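Long-range contact in putative cell surface protein, similar to internalin proteins (Listeria monocytogenes EGD-e, PDB 5KZS), which is of unknown function but is a putative cell surface protein of the internalin-like leucine-rich-repeat family, among which InlP interacts with afadin: residues S5-P19 and M63-N75. Numbering follows the deposited sequence.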
loop_
_atom_site.group_PDB
_atom_site.type_symbol
_atom_site.label_atom_id
_atom_site.label_comp_id
_atom_site.label_asym_id
_atom_site.label_seq_id
_atom_site.Cartn_x
_atom_site.Cartn_y
_atom_site.Cartn_z
ATOM N N SER A 5 14.962 -35.312 11.484
ATOM C CA SER A 5 14.850 -34.107 10.602
ATOM C C SER A 5 14.555 -32.827 11.409
ATOM O O SER A 5 13.802 -31.959 10.941
ATOM C CB SER A 5 13.771 -34.324 9.515
ATOM O OG SER A 5 12.471 -34.463 10.079
ATOM N N ASP A 6 15.188 -32.722 12.589
ATOM C CA ASP A 6 14.917 -31.703 13.635
ATOM C C ASP A 6 13.692 -31.986 14.500
ATOM O O ASP A 6 13.541 -31.348 15.537
ATOM C CB ASP A 6 14.776 -30.269 13.095
ATOM C CG ASP A 6 15.876 -29.876 12.124
ATOM O OD1 ASP A 6 16.953 -30.516 12.122
ATOM O OD2 ASP A 6 15.661 -28.895 11.374
ATOM N N LEU A 7 12.823 -32.915 14.094
ATOM C CA LEU A 7 11.542 -33.118 14.777
ATOM C C LEU A 7 11.737 -33.745 16.148
ATOM O O LEU A 7 12.270 -34.847 16.251
ATOM C CB LEU A 7 10.590 -34.001 13.946
ATOM C CG LEU A 7 9.910 -33.386 12.712
ATOM C CD1 LEU A 7 8.963 -34.396 12.076
ATOM C CD2 LEU A 7 9.169 -32.108 13.068
ATOM N N TYR A 8 11.294 -33.036 17.189
ATOM C CA TYR A 8 11.365 -33.527 18.563
ATOM C C TYR A 8 10.401 -34.689 18.697
ATOM O O TYR A 8 9.325 -34.660 18.097
ATOM C CB TYR A 8 10.989 -32.431 19.550
ATOM C CG TYR A 8 11.604 -32.602 20.902
ATOM C CD1 TYR A 8 12.854 -32.090 21.167
ATOM C CD2 TYR A 8 10.935 -33.264 21.927
ATOM C CE1 TYR A 8 13.440 -32.230 22.408
ATOM C CE2 TYR A 8 11.518 -33.416 23.178
ATOM C CZ TYR A 8 12.776 -32.889 23.410
ATOM O OH TYR A 8 13.396 -33.010 24.627
ATOM N N PRO A 9 10.779 -35.727 19.462
ATOM C CA PRO A 9 9.894 -36.875 19.510
ATOM C C PRO A 9 8.828 -36.692 20.580
ATOM O O PRO A 9 9.089 -36.105 21.644
ATOM C CB PRO A 9 10.838 -38.007 19.871
ATOM C CG PRO A 9 11.846 -37.367 20.767
ATOM C CD PRO A 9 11.988 -35.948 20.282
ATOM N N LEU A 10 7.641 -37.208 20.290
ATOM C CA LEU A 10 6.473 -36.990 21.121
ATOM C C LEU A 10 6.028 -38.320 21.694
ATOM O O LEU A 10 6.254 -39.346 21.061
ATOM C CB LEU A 10 5.364 -36.373 20.265
ATOM C CG LEU A 10 5.740 -35.053 19.575
ATOM C CD1 LEU A 10 4.614 -34.591 18.659
ATOM C CD2 LEU A 10 6.106 -33.966 20.585
ATOM N N PRO A 11 5.378 -38.342 22.861
ATOM C CA PRO A 11 4.925 -37.152 23.613
ATOM C C PRO A 11 6.025 -36.391 24.355
ATOM O O PRO A 11 7.046 -36.954 24.633
ATOM C CB PRO A 11 3.951 -37.747 24.641
ATOM C CG PRO A 11 3.673 -39.162 24.219
ATOM C CD PRO A 11 4.444 -39.479 22.984
ATOM N N ALA A 12 5.798 -35.126 24.682
ATOM C CA ALA A 12 6.744 -34.349 25.488
ATOM C C ALA A 12 6.201 -32.959 25.859
ATOM O O ALA A 12 5.282 -32.431 25.178
ATOM C CB ALA A 12 8.070 -34.200 24.749
ATOM N N PRO A 13 6.793 -32.336 26.906
ATOM C CA PRO A 13 6.353 -31.009 27.344
ATOM C C PRO A 13 6.465 -29.969 26.253
ATOM O O PRO A 13 7.323 -30.072 25.370
ATOM C CB PRO A 13 7.332 -30.654 28.471
ATOM C CG PRO A 13 7.863 -31.946 28.930
ATOM C CD PRO A 13 7.956 -32.786 27.694
ATOM N N ILE A 14 5.612 -28.960 26.315
ATOM C CA ILE A 14 5.709 -27.854 25.381
ATOM C C ILE A 14 7.086 -27.193 25.510
ATOM O O ILE A 14 7.812 -27.131 24.533
ATOM C CB ILE A 14 4.526 -26.875 25.565
ATOM C CG1 ILE A 14 3.288 -27.457 24.882
ATOM C CG2 ILE A 14 4.820 -25.492 24.997
ATOM C CD1 ILE A 14 1.985 -26.898 25.410
ATOM N N ILE A 15 7.462 -26.752 26.706
ATOM C CA ILE A 15 8.753 -26.063 26.927
ATOM C C ILE A 15 10.005 -26.852 26.411
ATOM O O ILE A 15 11.036 -26.254 26.083
ATOM C CB ILE A 15 8.910 -25.671 28.427
ATOM C CG1 ILE A 15 10.068 -24.693 28.686
ATOM C CG2 ILE A 15 9.125 -26.903 29.299
ATOM C CD1 ILE A 15 9.874 -23.322 28.105
ATOM N N ASP A 16 9.915 -28.180 26.334
ATOM C CA ASP A 16 11.002 -29.005 25.789
ATOM C C ASP A 16 10.981 -29.084 24.262
ATOM O O ASP A 16 12.036 -29.122 23.640
ATOM C CB ASP A 16 10.953 -30.430 26.364
ATOM C CG ASP A 16 11.328 -30.499 27.837
ATOM O OD1 ASP A 16 11.963 -29.565 28.378
ATOM O OD2 ASP A 16 10.997 -31.526 28.450
ATOM N N VAL A 17 9.794 -29.169 23.670
ATOM C CA VAL A 17 9.653 -29.069 22.211
ATOM C C VAL A 17 10.029 -27.647 21.733
ATOM O O VAL A 17 10.704 -27.486 20.712
ATOM C CB VAL A 17 8.218 -29.439 21.735
ATOM C CG1 VAL A 17 8.043 -29.200 20.234
ATOM C CG2 VAL A 17 7.902 -30.896 22.061
ATOM N N PHE A 18 9.631 -26.630 22.490
ATOM C CA PHE A 18 9.798 -25.238 22.085
ATOM C C PHE A 18 10.611 -24.448 23.128
ATOM O O PHE A 18 10.068 -23.571 23.787
ATOM C CB PHE A 18 8.410 -24.604 21.893
ATOM C CG PHE A 18 7.547 -25.294 20.856
ATOM C CD1 PHE A 18 7.876 -25.242 19.501
ATOM C CD2 PHE A 18 6.388 -25.972 21.226
ATOM C CE1 PHE A 18 7.070 -25.861 18.544
ATOM C CE2 PHE A 18 5.582 -26.594 20.268
ATOM C CZ PHE A 18 5.925 -26.540 18.926
ATOM N N PRO A 19 11.920 -24.717 23.257
ATOM C CA PRO A 19 12.789 -24.193 24.338
ATOM C C PRO A 19 13.090 -22.678 24.434
ATOM O O PRO A 19 14.245 -22.280 24.620
ATOM C CB PRO A 19 14.083 -24.978 24.116
ATOM C CG PRO A 19 14.103 -25.238 22.643
ATOM C CD PRO A 19 12.675 -25.609 22.362
HETATM N N MSE A 63 11.990 -18.113 16.942
HETATM C CA MSE A 63 10.884 -18.507 16.060
HETATM C C MSE A 63 11.235 -19.654 15.136
HETATM O O MSE A 63 10.344 -20.384 14.688
HETATM C CB MSE A 63 10.429 -17.275 15.284
HETATM C CG MSE A 63 9.113 -17.437 14.516
HETATM SE SE MSE A 63 7.549 -17.411 15.723
HETATM C CE MSE A 63 7.188 -15.487 15.508
ATOM N N GLN A 64 12.528 -19.832 14.844
ATOM C CA GLN A 64 12.997 -21.018 14.092
ATOM C C GLN A 64 12.763 -22.338 14.806
ATOM O O GLN A 64 12.672 -23.376 14.156
ATOM C CB GLN A 64 14.480 -20.928 13.718
ATOM C CG GLN A 64 14.747 -20.091 12.493
ATOM C CD GLN A 64 16.220 -20.001 12.199
ATOM O OE1 GLN A 64 16.806 -18.924 12.280
ATOM N NE2 GLN A 64 16.836 -21.136 11.877
ATOM N N LEU A 65 12.637 -22.300 16.128
ATOM C CA LEU A 65 12.419 -23.524 16.897
ATOM C C LEU A 65 11.135 -24.241 16.453
ATOM O O LEU A 65 10.983 -25.430 16.697
ATOM C CB LEU A 65 12.420 -23.238 18.408
ATOM C CG LEU A 65 13.690 -22.585 18.984
ATOM C CD1 LEU A 65 13.450 -22.026 20.379
ATOM C CD2 LEU A 65 14.851 -23.551 18.970
ATOM N N LEU A 66 10.246 -23.524 15.767
ATOM C CA LEU A 66 9.033 -24.105 15.176
ATOM C C LEU A 66 9.256 -25.271 14.213
ATOM O O LEU A 66 8.339 -26.060 13.995
ATOM C CB LEU A 66 8.221 -23.030 14.434
ATOM C CG LEU A 66 7.580 -21.933 15.270
ATOM C CD1 LEU A 66 7.062 -20.837 14.360
ATOM C CD2 LEU A 66 6.463 -22.495 16.133
ATOM N N GLU A 67 10.435 -25.394 13.623
ATOM C CA GLU A 67 10.685 -26.578 12.809
ATOM C C GLU A 67 11.019 -27.837 13.622
ATOM O O GLU A 67 11.357 -28.871 13.036
ATOM C CB GLU A 67 11.703 -26.307 11.700
ATOM C CG GLU A 67 13.149 -26.118 12.105
ATOM C CD GLU A 67 13.944 -25.534 10.957
ATOM O OE1 GLU A 67 14.755 -26.284 10.380
ATOM O OE2 GLU A 67 13.730 -24.346 10.610
ATOM N N ARG A 68 10.907 -27.753 14.954
ATOM C CA ARG A 68 10.969 -28.922 15.839
ATOM C C ARG A 68 9.621 -29.654 15.968
ATOM O O ARG A 68 9.570 -30.696 16.627
ATOM C CB ARG A 68 11.497 -28.527 17.234
ATOM C CG ARG A 68 12.929 -28.004 17.223
ATOM C CD ARG A 68 13.248 -27.076 18.386
ATOM N NE ARG A 68 13.169 -27.761 19.672
ATOM C CZ ARG A 68 14.104 -28.571 20.182
ATOM N NH1 ARG A 68 15.237 -28.827 19.523
ATOM N NH2 ARG A 68 13.908 -29.140 21.374
ATOM N N ALA A 69 8.543 -29.140 15.358
ATOM C CA ALA A 69 7.256 -29.855 15.353
ATOM C C ALA A 69 6.617 -29.810 13.987
ATOM O O ALA A 69 6.771 -28.824 13.303
ATOM C CB ALA A 69 6.318 -29.259 16.390
HETATM N N MSE A 70 5.898 -30.869 13.607
HETATM C CA MSE A 70 5.214 -30.941 12.310
HETATM C C MSE A 70 3.838 -30.360 12.452
HETATM O O MSE A 70 3.031 -30.857 13.247
HETATM C CB MSE A 70 5.106 -32.385 11.812
HETATM C CG MSE A 70 4.574 -32.540 10.383
HETATM SE SE MSE A 70 5.600 -31.502 9.028
HETATM C CE MSE A 70 5.362 -32.651 7.436
ATOM N N PHE A 71 3.564 -29.292 11.699
ATOM C CA PHE A 71 2.245 -28.655 11.664
ATOM C C PHE A 71 1.543 -29.025 10.364
ATOM O O PHE A 71 1.558 -28.254 9.416
ATOM C CB PHE A 71 2.385 -27.138 11.790
ATOM C CG PHE A 71 2.978 -26.693 13.092
ATOM C CD1 PHE A 71 2.190 -26.631 14.246
ATOM C CD2 PHE A 71 4.319 -26.336 13.179
ATOM C CE1 PHE A 71 2.734 -26.216 15.459
ATOM C CE2 PHE A 71 4.863 -25.921 14.391
ATOM C CZ PHE A 71 4.071 -25.866 15.537
ATOM N N ASN A 72 0.944 -30.211 10.324
ATOM C CA ASN A 72 0.326 -30.752 9.100
ATOM C C ASN A 72 -0.854 -29.939 8.543
ATOM O O ASN A 72 -1.049 -29.881 7.327
ATOM C CB ASN A 72 -0.160 -32.188 9.335
ATOM C CG ASN A 72 0.977 -33.194 9.425
ATOM O OD1 ASN A 72 1.863 -33.235 8.570
ATOM N ND2 ASN A 72 0.940 -34.029 10.456
ATOM N N ASN A 73 -1.652 -29.340 9.427
ATOM C CA ASN A 73 -2.922 -28.733 9.023
ATOM C C ASN A 73 -3.036 -27.232 9.287
ATOM O O ASN A 73 -4.088 -26.646 8.999
ATOM C CB ASN A 73 -4.066 -29.503 9.686
ATOM C CG ASN A 73 -4.072 -30.975 9.293
ATOM O OD1 ASN A 73 -3.974 -31.315 8.115
ATOM N ND2 ASN A 73 -4.168 -31.852 10.281
ATOM N N VAL A 74 -1.961 -26.603 9.787
ATOM C CA VAL A 74 -1.925 -25.146 9.957
ATOM C C VAL A 74 -1.968 -24.546 8.572
ATOM O O VAL A 74 -1.176 -24.923 7.730
ATOM C CB VAL A 74 -0.658 -24.643 10.699
ATOM C CG1 VAL A 74 -0.551 -23.123 10.670
ATOM C CG2 VAL A 74 -0.680 -25.094 12.142
ATOM N N ASN A 75 -2.919 -23.651 8.334
ATOM C CA ASN A 75 -2.991 -22.910 7.071
ATOM C C ASN A 75 -2.903 -21.402 7.288
ATOM O O ASN A 75 -3.072 -20.646 6.335
ATOM C CB ASN A 75 -4.244 -23.301 6.268
ATOM C CG ASN A 75 -5.534 -23.018 7.021
ATOM O OD1 ASN A 75 -5.718 -21.938 7.583
ATOM N ND2 ASN A 75 -6.432 -23.996 7.050
#
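The N-terminal cap of the internalin leucine-rich-repeat domain meets the segment that runs from strand 50-53 into strand 76-79 of the parallel sheet, and Arg-68, at the end of the 3-10 turn 65-68, spans the joint by reaching to the C-terminal end of helix 14-17. Arg-68 NE donates to Val-17 O (2.7 Å) and Arg-68 NH2 to Asp-16 O (2.9 Å). Both carbonyl oxygens lie within 8° of the guanidinium plane, so two successive carbonyls at a helix end fix the rotation of the group; a bend at chi3 (64°) turns the chain toward them. Pro-19 CG covers one guanidinium face, while Arg-68 NH2 approaches Tyr-8 CD1 obliquely, at 3.1 Å, with ring and guanidinium planes 51° apart.

The Arg-68 backbone holds the N-terminal loop through Tyr-8 N to Arg-68 O (3.0 Å). The cap packs close to strand 50-53, an outermost strand of the parallel repeat sheet: Phe-18 sets its CZ 3.7 Å from Ala-69 CB and 3.9 Å from Phe-71 CZ, and Phe-71 in turn touches Leu-51 of that strand. Val-17 CG1 lies 3.5 Å above one face of the Phe-18 ring, over its centre. Nearer the chain start, Asp-6 OD2 and Glu-67 OE1 lie 2.9 Å apart in nearly coplanar carboxylates, a close approach of two like charges that may raise the pKa of one of them.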